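N-acetylglucosamine-specific lectin (Saxidomus purpuratus, PDB 6A7T) is a C-type lectin that recognises N-acetylated sugars such as N-acetylglucosamine without needing calcium for carbohydrate recognition. Local coordinates at residues G51-A54 / F55-K59; S80-T83 / A84-Y87. All coordinates share one frame; numbering follows the deposited sequence.

Overall arrangement
Both contacts are local and lie in series within the C-type lectin domain, neither nested nor crossed. From the N terminus, strand 38-47 leads into helix 49-58, where contact 1 joins one turn to the next; it closes no loop. The helix packs on strands 38-47, 62-63 and 149-155, with Cys56 disulfide-bonded to Cys153 of the last. After strand 62-63 and helix 69-80 comes contact 2, in the short loop before strand 87-95, closed from Gln82 to Lys85. Its residues also reach Leu79 of helix 69-80, Trp136 on strand 134-141 and Glu44 on strand 38-47. The two centres are about 21 Å apart, the nearest atoms about 8 Å.

Contact 1. Residues G51-A54 / F55-K59; sequences GSKA and FCESK
Lys53 sends CG anti to its backbone N (chi1 180°) and stays extended until a final bend at chi4 (-61°), while CG of Glu57 lies anti to its own carbonyl carbon (chi1 -70°) and the chain runs on extended, bringing OE2 to NZ one turn on. This is an i to i+4 salt bridge along helix 49-58 of the C-type lectin domain. The modelled 2.5 Å between Lys53 NZ and Glu57 OE2 is very short, and doubtful in detail. A water accepts from Lys53 NZ and donates to Glu57 OE1, so the ammonium reaches both carboxylate oxygens, one directly and one through solvent. Within the backbone, Glu57 N donates to Lys53 O at 3.1 Å, and Cys56 N to Ser52 O at 3.0 Å, regular alpha-helical bonds. The inner side of the helix faces the sheet: Cys56 is disulfide-bonded to Cys153 on strand 149-155, Ser52 OG bonds back to Gly48 O, and the Phe55 ring makes a cation-pi contact with Arg47. Near the C-terminal end Ser58 N still bonds to Ala54 O at 3.0 Å. The Ser58 hydroxyl turns back to the preceding turn, where OG donates to Phe55 O at 2.6 Å, in the carbonyl plane and on a lone pair.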
loop_
_atom_site.group_PDB
_atom_site.type_symbol
_atom_site.label_atom_id
_atom_site.label_comp_id
_atom_site.label_asym_id
_atom_site.label_seq_id
_atom_site.Cartn_x
_atom_site.Cartn_y
_atom_site.Cartn_z
ATOM N N GLY B 51 -25.667 1.873 5.638
ATOM C CA GLY B 51 -26.040 3.158 6.174
ATOM C C GLY B 51 -24.842 3.898 6.734
ATOM O O GLY B 51 -24.805 5.157 6.766
ATOM N N SER B 52 -23.879 3.128 7.275
ATOM C CA SER B 52 -22.698 3.654 7.860
ATOM C C SER B 52 -21.791 4.205 6.747
ATOM O O SER B 52 -21.270 5.285 6.893
ATOM C CB SER B 52 -21.954 2.618 8.669
ATOM O OG SER B 52 -22.771 2.062 9.692
ATOM N N LYS B 53 -21.701 3.469 5.646
ATOM C CA LYS B 53 -20.945 3.952 4.462
ATOM C C LYS B 53 -21.492 5.311 4.017
ATOM O O LYS B 53 -20.740 6.297 3.859
ATOM C CB LYS B 53 -21.009 2.941 3.335
ATOM C CG LYS B 53 -20.253 3.373 2.071
ATOM C CD LYS B 53 -20.320 2.298 1.015
ATOM C CE LYS B 53 -19.735 2.772 -0.305
ATOM N NZ LYS B 53 -20.488 3.935 -0.808
ATOM N N ALA B 54 -22.824 5.383 3.859
ATOM C CA ALA B 54 -23.464 6.684 3.489
ATOM C C ALA B 54 -23.233 7.774 4.529
ATOM O O ALA B 54 -23.071 8.932 4.170
ATOM C CB ALA B 54 -24.944 6.477 3.260
ATOM N N PHE B 55 -23.335 7.444 5.828
ATOM C CA PHE B 55 -23.107 8.389 6.877
ATOM C C PHE B 55 -21.708 9.010 6.733
ATOM O O PHE B 55 -21.561 10.232 6.826
ATOM C CB PHE B 55 -23.280 7.758 8.263
ATOM C CG PHE B 55 -22.896 8.657 9.405
ATOM C CD1 PHE B 55 -23.660 9.781 9.754
ATOM C CD2 PHE B 55 -21.711 8.443 10.107
ATOM C CE1 PHE B 55 -23.262 10.614 10.782
ATOM C CE2 PHE B 55 -21.310 9.282 11.122
ATOM C CZ PHE B 55 -22.088 10.371 11.466
ATOM N N CYS B 56 -20.684 8.173 6.550
ATOM C CA CYS B 56 -19.340 8.734 6.514
ATOM C C CYS B 56 -19.218 9.659 5.282
ATOM O O CYS B 56 -18.587 10.736 5.336
ATOM C CB CYS B 56 -18.315 7.621 6.475
ATOM S SG CYS B 56 -18.190 6.752 8.060
ATOM N N GLU B 57 -19.845 9.248 4.193
ATOM C CA GLU B 57 -19.863 10.118 2.953
ATOM C C GLU B 57 -20.524 11.482 3.226
ATOM O O GLU B 57 -20.033 12.520 2.749
ATOM C CB GLU B 57 -20.530 9.375 1.810
ATOM C CG GLU B 57 -19.712 8.209 1.273
ATOM C CD GLU B 57 -20.493 7.190 0.447
ATOM O OE1 GLU B 57 -21.737 7.315 0.365
ATOM O OE2 GLU B 57 -19.889 6.230 -0.064
ATOM N N SER B 58 -21.564 11.506 4.075
ATOM C CA SER B 58 -22.284 12.726 4.474
ATOM C C SER B 58 -21.390 13.711 5.238
ATOM O O SER B 58 -21.695 14.924 5.302
ATOM C CB SER B 58 -23.532 12.363 5.270
ATOM O OG SER B 58 -23.238 12.265 6.648
ATOM N N LYS B 59 -20.264 13.230 5.804
ATOM C CA LYS B 59 -19.301 14.047 6.553
ATOM C C LYS B 59 -18.027 14.303 5.718
ATOM O O LYS B 59 -16.985 14.704 6.256
ATOM C CB LYS B 59 -18.956 13.336 7.861
ATOM C CG LYS B 59 -20.151 12.982 8.723
ATOM C CD LYS B 59 -20.925 14.191 9.195
ATOM C CE LYS B 59 -21.843 13.854 10.347
ATOM N NZ LYS B 59 -21.577 14.716 11.516
HETATM O O HOH W 1 -23.290 4.738 -0.331
#

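Contact 2. Residues S80-T83 / A84-Y87; sequences SGQT and AKHY
The loop that carries the chain from helix 69-80 to strand 87-95 is bridged by a side chain, the amide of Gln82, which grips the backbone of Lys85 at both its N-H and its carbonyl. Lys85 N donates to Gln82 OE1 at 2.8 Å, with an N-H...O angle of 165°; the donor lies in the plane of the side-chain carbonyl, on a lone pair. In return Gln82 NE2 donates to Lys85 O at 3.0 Å. That acceptor lies almost in the amide plane of Gln82, yet the nitrogen approaches the Lys85 carbonyl tilted 34° from its plane, so the side-chain amide and the backbone carbonyl group are not coplanar. The two bonds use both ends of the amide, fix its rotation and agree with the modelled placing of OE1 and NE2. The amide pairs with N-H and C=O of one residue much as a hydrogen-bonded strand partner would, though less flat; Lys85 comes two residues before strand 87-95 of the C-type lectin fold. CG of Gln82 sits between the backbone N and the carbonyl carbon, and a bend at chi2 (83°) turns the amide toward the Lys85 backbone. Ala84 N is 3.1 Å from the same Gln82 OE1, and CB of Lys85 packs against that oxygen at 3.5 Å. Outside the loop, Gln82 NE2 also bonds to Leu79 O, linking the last turn of helix 69-80 to the loop, and the Gln82 side chain touches Trp136 on strand 134-141. The Lys85 side chain leads away from the amide, bent at chi2 and chi4, and its NZ forms a salt bridge with Glu44 OE1 on strand 38-47.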
loop_
_atom_site.group_PDB
_atom_site.type_symbol
_atom_site.label_atom_id
_atom_site.label_comp_id
_atom_site.label_asym_id
_atom_site.label_seq_id
_atom_site.Cartn_x
_atom_site.Cartn_y
_atom_site.Cartn_z
ATOM N N SER B 80 -11.013 -0.262 22.976
ATOM C CA SER B 80 -10.859 -0.958 24.233
ATOM C C SER B 80 -11.040 0.014 25.415
ATOM O O SER B 80 -11.201 -0.432 26.532
ATOM C CB SER B 80 -9.540 -1.689 24.273
ATOM O OG SER B 80 -8.465 -0.761 24.214
ATOM N N GLY B 81 -11.093 1.312 25.149
ATOM C CA GLY B 81 -11.312 2.362 26.169
ATOM C C GLY B 81 -12.779 2.541 26.561
ATOM O O GLY B 81 -13.050 3.311 27.432
ATOM N N GLN B 82 -13.716 1.846 25.910
ATOM C CA GLN B 82 -15.170 1.883 26.235
ATOM C C GLN B 82 -15.607 0.420 26.372
ATOM O O GLN B 82 -14.913 -0.452 25.886
ATOM C CB GLN B 82 -15.962 2.657 25.177
ATOM C CG GLN B 82 -15.782 2.109 23.749
ATOM C CD GLN B 82 -16.696 0.938 23.493
ATOM O OE1 GLN B 82 -17.923 1.012 23.720
ATOM N NE2 GLN B 82 -16.128 -0.164 22.971
ATOM N N THR B 83 -16.796 0.143 26.938
ATOM C CA THR B 83 -17.278 -1.210 27.049
ATOM C C THR B 83 -18.737 -1.363 26.629
ATOM O O THR B 83 -19.200 -2.488 26.537
ATOM C CB THR B 83 -17.090 -1.782 28.457
ATOM O OG1 THR B 83 -17.769 -0.864 29.307
ATOM C CG2 THR B 83 -15.646 -1.903 28.874
ATOM N N ALA B 84 -19.379 -0.286 26.190
ATOM C CA ALA B 84 -20.797 -0.335 25.793
ATOM C C ALA B 84 -20.970 -1.099 24.471
ATOM O O ALA B 84 -21.948 -1.797 24.283
ATOM C CB ALA B 84 -21.308 1.048 25.729
ATOM N N LYS B 85 -20.025 -0.883 23.526
ATOM C CA LYS B 85 -20.086 -1.504 22.178
ATOM C C LYS B 85 -19.040 -2.626 22.036
ATOM O O LYS B 85 -17.970 -2.523 22.672
ATOM C CB LYS B 85 -19.820 -0.398 21.147
ATOM C CG LYS B 85 -20.838 0.745 21.188
ATOM C CD LYS B 85 -22.264 0.305 20.976
ATOM C CE LYS B 85 -23.278 1.367 20.598
ATOM N NZ LYS B 85 -23.346 2.482 21.549
ATOM N N HIS B 86 -19.407 -3.678 21.280
ATOM C CA HIS B 86 -18.461 -4.764 20.998
ATOM C C HIS B 86 -18.195 -4.956 19.496
ATOM O O HIS B 86 -17.440 -5.865 19.142
ATOM C CB HIS B 86 -18.932 -6.095 21.599
ATOM C CG HIS B 86 -20.246 -6.535 21.078
ATOM N ND1 HIS B 86 -21.440 -5.901 21.438
ATOM C CD2 HIS B 86 -20.593 -7.518 20.204
ATOM C CE1 HIS B 86 -22.434 -6.467 20.785
ATOM N NE2 HIS B 86 -21.949 -7.485 20.051
ATOM N N TYR B 87 -18.723 -4.097 18.642
ATOM C CA TYR B 87 -18.352 -4.110 17.168
ATOM C C TYR B 87 -18.603 -2.726 16.575
ATOM O O TYR B 87 -19.559 -2.064 16.927
ATOM C CB TYR B 87 -19.093 -5.175 16.341
ATOM C CG TYR B 87 -20.586 -5.018 16.236
ATOM C CD1 TYR B 87 -21.380 -5.505 17.251
ATOM C CD2 TYR B 87 -21.198 -4.423 15.145
ATOM C CE1 TYR B 87 -22.753 -5.406 17.190
ATOM C CE2 TYR B 87 -22.578 -4.326 15.072
ATOM C CZ TYR B 87 -23.353 -4.806 16.110
ATOM O OH TYR B 87 -24.726 -4.720 16.130
#